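Local structure of post-proline cleaving enzyme (Rickettsia typhi, 4HVT) at residues Ser339-Phe344 / Glu382-Pro387; Asn353-Ser356 / Arg361-Leu364. The protein is thought to be a serine-type oligopeptidase that cuts peptide bonds after proline. One frame throughout, in Å; residues are numbered along the deposited sequence. Where two conformers were deposited one is given.

Interaction 1. Residues Ser339-Phe344 / Glu382-Pro387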
loop_
_atom_site.group_PDB
_atom_site.type_symbol
_atom_site.label_atom_id
_atom_site.label_comp_id
_atom_site.label_asym_id
_atom_site.label_seq_id
_atom_site.Cartn_x
_atom_site.Cartn_y
_atom_site.Cartn_z
ATOM N N SER A 339 11.779 24.757 -20.134
ATOM C CA SER A 339 10.577 23.998 -20.499
ATOM C C SER A 339 9.556 23.811 -19.381
ATOM O O SER A 339 8.530 23.124 -19.597
ATOM C CB SER A 339 10.939 22.599 -21.043
ATOM O OG SER A 339 11.489 21.810 -20.032
ATOM N N LEU A 340 9.794 24.329 -18.189
ATOM C CA LEU A 340 8.934 23.935 -17.085
ATOM C C LEU A 340 7.550 24.552 -17.227
ATOM O O LEU A 340 7.428 25.747 -17.526
ATOM C CB LEU A 340 9.580 24.275 -15.745
ATOM C CG LEU A 340 8.707 23.884 -14.566
ATOM C CD1 LEU A 340 9.595 23.167 -13.543
ATOM C CD2 LEU A 340 7.995 25.100 -13.983
ATOM N N LYS A 341 6.504 23.726 -17.052
ATOM C CA LYS A 341 5.130 24.157 -17.145
ATOM C C LYS A 341 4.389 23.627 -15.938
ATOM O O LYS A 341 4.693 22.570 -15.469
ATOM C CB LYS A 341 4.504 23.623 -18.394
ATOM C CG LYS A 341 5.183 24.111 -19.666
ATOM C CD LYS A 341 4.810 25.546 -19.874
ATOM C CE LYS A 341 5.243 26.085 -21.212
ATOM N NZ LYS A 341 4.751 27.473 -21.226
ATOM N N ILE A 342 3.374 24.352 -15.481
ATOM C CA ILE A 342 2.543 23.886 -14.381
ATOM C C ILE A 342 1.259 23.268 -14.924
ATOM O O ILE A 342 0.504 23.909 -15.683
ATOM C CB ILE A 342 2.170 25.044 -13.452
ATOM C CG1 ILE A 342 3.440 25.624 -12.827
ATOM C CG2 ILE A 342 1.192 24.598 -12.416
ATOM C CD1 ILE A 342 3.281 27.045 -12.397
ATOM N N LEU A 343 1.040 22.025 -14.602
ATOM C CA LEU A 343 -0.133 21.287 -15.121
ATOM C C LEU A 343 -1.287 21.150 -14.159
ATOM O O LEU A 343 -2.412 20.855 -14.597
ATOM C CB LEU A 343 0.258 19.930 -15.613
ATOM C CG LEU A 343 1.218 20.103 -16.824
ATOM C CD1 LEU A 343 1.466 18.741 -17.385
ATOM C CD2 LEU A 343 0.695 21.061 -17.869
ATOM N N PHE A 344 -1.049 21.375 -12.892
ATOM C CA PHE A 344 -2.086 21.224 -11.868
ATOM C C PHE A 344 -1.725 22.132 -10.726
ATOM O O PHE A 344 -0.619 22.086 -10.244
ATOM C CB PHE A 344 -2.141 19.768 -11.399
ATOM C CG PHE A 344 -3.025 19.514 -10.202
ATOM C CD1 PHE A 344 -4.411 19.661 -10.311
ATOM C CD2 PHE A 344 -2.515 19.122 -8.981
ATOM C CE1 PHE A 344 -5.242 19.453 -9.215
ATOM C CE2 PHE A 344 -3.364 18.871 -7.896
ATOM C CZ PHE A 344 -4.720 19.031 -8.011
ATOM N N GLU A 382 4.943 20.431 -29.455
ATOM C CA GLU A 382 5.667 20.622 -28.219
ATOM C C GLU A 382 4.930 21.498 -27.176
ATOM O O GLU A 382 5.565 22.013 -26.250
ATOM C CB GLU A 382 7.083 21.203 -28.478
ATOM C CG GLU A 382 8.029 20.302 -29.264
ATOM C CD GLU A 382 8.256 18.951 -28.605
ATOM O OE1 GLU A 382 9.086 18.846 -27.661
ATOM O OE2 GLU A 382 7.602 17.981 -29.051
ATOM N N GLN A 383 3.606 21.647 -27.289
ATOM C CA GLN A 383 2.839 22.291 -26.194
ATOM C C GLN A 383 1.796 21.324 -25.636
ATOM O O GLN A 383 1.235 20.536 -26.381
ATOM C CB GLN A 383 2.098 23.532 -26.679
ATOM C CG GLN A 383 2.973 24.671 -27.162
ATOM C CD GLN A 383 3.849 25.287 -26.076
ATOM O OE1 GLN A 383 3.386 25.667 -24.975
ATOM N NE2 GLN A 383 5.131 25.423 -26.393
ATOM N N TRP A 384 1.545 21.432 -24.342
ATOM C CA TRP A 384 0.466 20.664 -23.702
ATOM C C TRP A 384 -0.909 21.119 -24.139
ATOM O O TRP A 384 -1.227 22.305 -24.089
ATOM C CB TRP A 384 0.571 20.748 -22.165
ATOM C CG TRP A 384 1.871 20.209 -21.672
ATOM C CD1 TRP A 384 2.893 20.919 -21.126
ATOM C CD2 TRP A 384 2.307 18.840 -21.710
ATOM N NE1 TRP A 384 3.950 20.082 -20.817
ATOM C CE2 TRP A 384 3.620 18.801 -21.183
ATOM C CE3 TRP A 384 1.757 17.663 -22.190
ATOM C CZ2 TRP A 384 4.350 17.605 -21.083
ATOM C CZ3 TRP A 384 2.463 16.471 -22.020
ATOM C CH2 TRP A 384 3.733 16.459 -21.478
ATOM N N THR A 385 -1.722 20.187 -24.582
ATOM C CA THR A 385 -3.056 20.569 -25.093
ATOM C C THR A 385 -4.012 20.855 -23.932
ATOM O O THR A 385 -3.740 20.515 -22.760
ATOM C CB THR A 385 -3.660 19.469 -25.962
ATOM O OG1 THR A 385 -3.813 18.269 -25.190
ATOM C CG2 THR A 385 -2.823 19.208 -27.153
ATOM N N LYS A 386 -5.118 21.539 -24.247
ATOM C CA LYS A 386 -6.128 21.828 -23.247
ATOM C C LYS A 386 -6.737 20.501 -22.825
ATOM O O LYS A 386 -7.182 19.745 -23.686
ATOM C CB LYS A 386 -7.261 22.700 -23.854
ATOM C CG LYS A 386 -8.273 23.053 -22.786
ATOM C CD LYS A 386 -9.303 24.064 -23.284
ATOM C CE LYS A 386 -10.122 23.489 -24.422
ATOM N NZ LYS A 386 -11.592 23.745 -24.138
ATOM N N PRO A 387 -6.765 20.213 -21.535
ATOM C CA PRO A 387 -7.314 18.924 -21.076
ATOM C C PRO A 387 -8.809 18.736 -21.374
ATOM O O PRO A 387 -9.532 19.721 -21.542
ATOM C CB PRO A 387 -7.057 18.940 -19.601
ATOM C CG PRO A 387 -5.897 19.882 -19.434
ATOM C CD PRO A 387 -6.094 20.942 -20.442
HETATM O O HOH W 1 6.633 20.934 -20.170
#
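Leu343 lies over one face of the Trp384 indole, and this is the heart of the contact. Its CD1 sits 4.3 Å above the indole plane, over the centre of the Trp384 ring system. The other methyl, CD2, makes an off-centre CH-pi contact with the five-membered ring. The closest ring atom to Leu343 CD2 is Trp384 CD1, at 3.9 Å. The two side chains meet at about a right angle. Lys341 adds its aliphatic root, with CB reaching obliquely to within 4.2 Å of Trp384 CD1. A bend at chi2 (-74°) then turns the rest of the lysine toward Gln383, where Lys341 CE comes to 4.2 Å from Gln383 OE1, a loose approach, too long for a hydrogen bond.

The polar link runs through a water lying in the indole plane at its edge. It accepts from Trp384 NE1 at 2.9 Å and donates to Ser339 O at 3.0 Å, so the indole N-H is satisfied at the surface.

What positions the parts is the sheet on each side. Strand 341-344 is the edge of its four-stranded antiparallel sheet, bonded to strand 322-326, and a classic beta bulge sets both Leu343 and Phe344 opposite Leu322. From that same sheet Tyr301, edge-to-face, and Phe303 flank the indole. Strand 383-384 pairs with strand 371-380, and just after it Thr385 OG1 is hydrogen-bonded to Thr378 N.

The contact thus joins neighbouring blades of the beta-propeller near their outer edge. Its chemistry is mostly dispersion between methyls and an aromatic face, with a single solvent molecule supplying the directional bonds, consistent with a surface seam held by shape and a bridging water, with no salt bridge between the two segments.

Interaction 2. Residues Asn353-Ser356 / Arg361-Leu364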
loop_
_atom_site.group_PDB
_atom_site.type_symbol
_atom_site.label_atom_id
_atom_site.label_comp_id
_atom_site.label_asym_id
_atom_site.label_seq_id
_atom_site.Cartn_x
_atom_site.Cartn_y
_atom_site.Cartn_z
ATOM N N ASN A 353 -3.625 12.714 -7.460
ATOM C CA ASN A 353 -3.601 11.303 -7.232
ATOM C C ASN A 353 -2.487 10.597 -8.041
ATOM O O ASN A 353 -1.481 10.118 -7.464
ATOM C CB ASN A 353 -4.980 10.676 -7.434
ATOM C CG ASN A 353 -5.053 9.221 -7.013
ATOM O OD1 ASN A 353 -4.185 8.693 -6.299
ATOM N ND2 ASN A 353 -6.107 8.538 -7.483
ATOM N N PHE A 354 -2.647 10.542 -9.351
ATOM C CA PHE A 354 -1.657 9.908 -10.196
ATOM C C PHE A 354 -1.682 10.426 -11.623
ATOM O O PHE A 354 -2.676 10.998 -12.078
ATOM C CB PHE A 354 -1.736 8.352 -10.177
ATOM C CG PHE A 354 -2.997 7.766 -10.741
ATOM C CD1 PHE A 354 -3.164 7.680 -12.124
ATOM C CD2 PHE A 354 -3.999 7.287 -9.902
ATOM C CE1 PHE A 354 -4.326 7.124 -12.669
ATOM C CE2 PHE A 354 -5.135 6.688 -10.427
ATOM C CZ PHE A 354 -5.302 6.630 -11.820
ATOM N N ILE A 355 -0.564 10.169 -12.311
ATOM C CA ILE A 355 -0.467 10.244 -13.796
ATOM C C ILE A 355 -0.396 8.821 -14.360
ATOM O O ILE A 355 0.247 7.947 -13.775
ATOM C CB ILE A 355 0.801 10.972 -14.207
ATOM C CG1 ILE A 355 0.683 12.481 -13.954
ATOM C CG2 ILE A 355 1.239 10.750 -15.653
ATOM C CD1 ILE A 355 -0.082 13.240 -15.007
ATOM N N SER A 356 -1.048 8.574 -15.504
ATOM C CA SER A 356 -0.879 7.293 -16.192
ATOM C C SER A 356 -0.866 7.642 -17.677
ATOM O O SER A 356 -1.550 8.588 -18.098
ATOM C CB SER A 356 -1.989 6.321 -15.848
ATOM O OG SER A 356 -1.634 4.974 -16.112
ATOM N N ARG A 361 -2.015 9.685 -25.010
ATOM C CA ARG A 361 -2.684 10.508 -24.006
ATOM C C ARG A 361 -2.007 10.383 -22.637
ATOM O O ARG A 361 -1.505 9.309 -22.279
ATOM C CB ARG A 361 -4.166 10.059 -23.849
ATOM C CG ARG A 361 -4.985 10.385 -25.084
ATOM C CD ARG A 361 -5.292 11.865 -25.187
ATOM N NE ARG A 361 -6.215 12.164 -26.258
ATOM C CZ ARG A 361 -5.841 12.372 -27.530
ATOM N NH1 ARG A 361 -4.551 12.239 -27.909
ATOM N NH2 ARG A 361 -6.749 12.673 -28.479
ATOM N N VAL A 362 -2.097 11.458 -21.866
ATOM C CA VAL A 362 -1.737 11.454 -20.458
ATOM C C VAL A 362 -3.048 11.612 -19.673
ATOM O O VAL A 362 -3.862 12.467 -20.009
ATOM C CB VAL A 362 -0.870 12.647 -20.157
ATOM C CG1 VAL A 362 -0.510 12.662 -18.687
ATOM C CG2 VAL A 362 0.361 12.631 -21.098
ATOM N N PHE A 363 -3.255 10.763 -18.675
ATOM C CA PHE A 363 -4.377 10.834 -17.768
ATOM C C PHE A 363 -3.908 11.409 -16.437
ATOM O O PHE A 363 -2.905 10.934 -15.861
ATOM C CB PHE A 363 -4.883 9.406 -17.467
ATOM C CG PHE A 363 -5.665 8.789 -18.594
ATOM C CD1 PHE A 363 -5.074 8.439 -19.815
ATOM C CD2 PHE A 363 -6.979 8.464 -18.398
ATOM C CE1 PHE A 363 -5.804 7.817 -20.809
ATOM C CE2 PHE A 363 -7.711 7.885 -19.412
ATOM C CZ PHE A 363 -7.154 7.537 -20.575
ATOM N N LEU A 364 -4.585 12.456 -15.989
ATOM C CA LEU A 364 -4.305 13.103 -14.756
ATOM C C LEU A 364 -5.499 12.833 -13.865
ATOM O O LEU A 364 -6.585 13.362 -14.088
ATOM C CB LEU A 364 -4.129 14.600 -14.946
ATOM C CG LEU A 364 -4.140 15.492 -13.690
ATOM C CD1 LEU A 364 -3.058 15.105 -12.692
ATOM C CD2 LEU A 364 -4.186 16.942 -14.005
#
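Ile355 and Val362 cross obliquely on one side of this antiparallel hairpin, with Ile355 CD1 packed 3.7 Å from Val362 CG1. The isoleucine gets there by folding back: chi2 is -80°, which swings CD1 across toward the partner strand. The same methyl also reaches Leu364, lying 4.2 Å from Leu364 CD1, so one branch of Ile355 bridges two side chains that share its side of the sheet. Ile355 and Leu364 form a non-hydrogen-bonded pair, and Ile355 CA sends its hydrogen toward the backbone oxygen of Phe363, 3.3 Å from CA to O.

On the other side of the sheet Ser356 and Phe363 make the hydrogen-bonded pair. Ser356 N donates to Phe363 O at 3.0 Å, and Phe363 N donates to Ser356 O at 2.8 Å in a nearly straight bond, 171° at the hydrogen. That Ser356 oxygen also lies at the edge of the Phe363 ring, close to its plane, and is 3.5 Å from Phe363 CB. Beyond the hairpin, the Phe363 ring meets Trp426 edge-to-face, while Ser356 OG is hydrogen-bonded to Ser403 OG; Met401 touches both residues. This side therefore packs against the next propeller blade.

Just before these pairs along the chain, Asn353 and Phe354 both face Ala365 in a classic beta bulge. Overall, the backbone pair sets the register, aliphatic groups pack together on the Ile355 side, and on the Ser356 side an aromatic ring and a serine hydroxyl tie the hairpin to the adjoining blade.

Overall arrangement
Following the chain through the propeller domain, strand 341-344 comes first, completing one blade as its edge strand. The chain then enters the next blade with strand 350-357, turns, and returns as strand 362-368; interaction 2 closes this short hairpin. Strand 371-380 follows, and the turn into strand 383-384 brings the chain back beside strand 341-344, where interaction 1 closes the longer loop. The hairpin contact therefore falls wholly within the longer loop. The centres of interactions 1 and 2 lie about 13 Å apart, and their nearest atoms, about 4 Å apart, do not touch. Interaction 2 knits two adjacent strands inside a blade, whereas interaction 1 ties that blade's outer part to the blade before it.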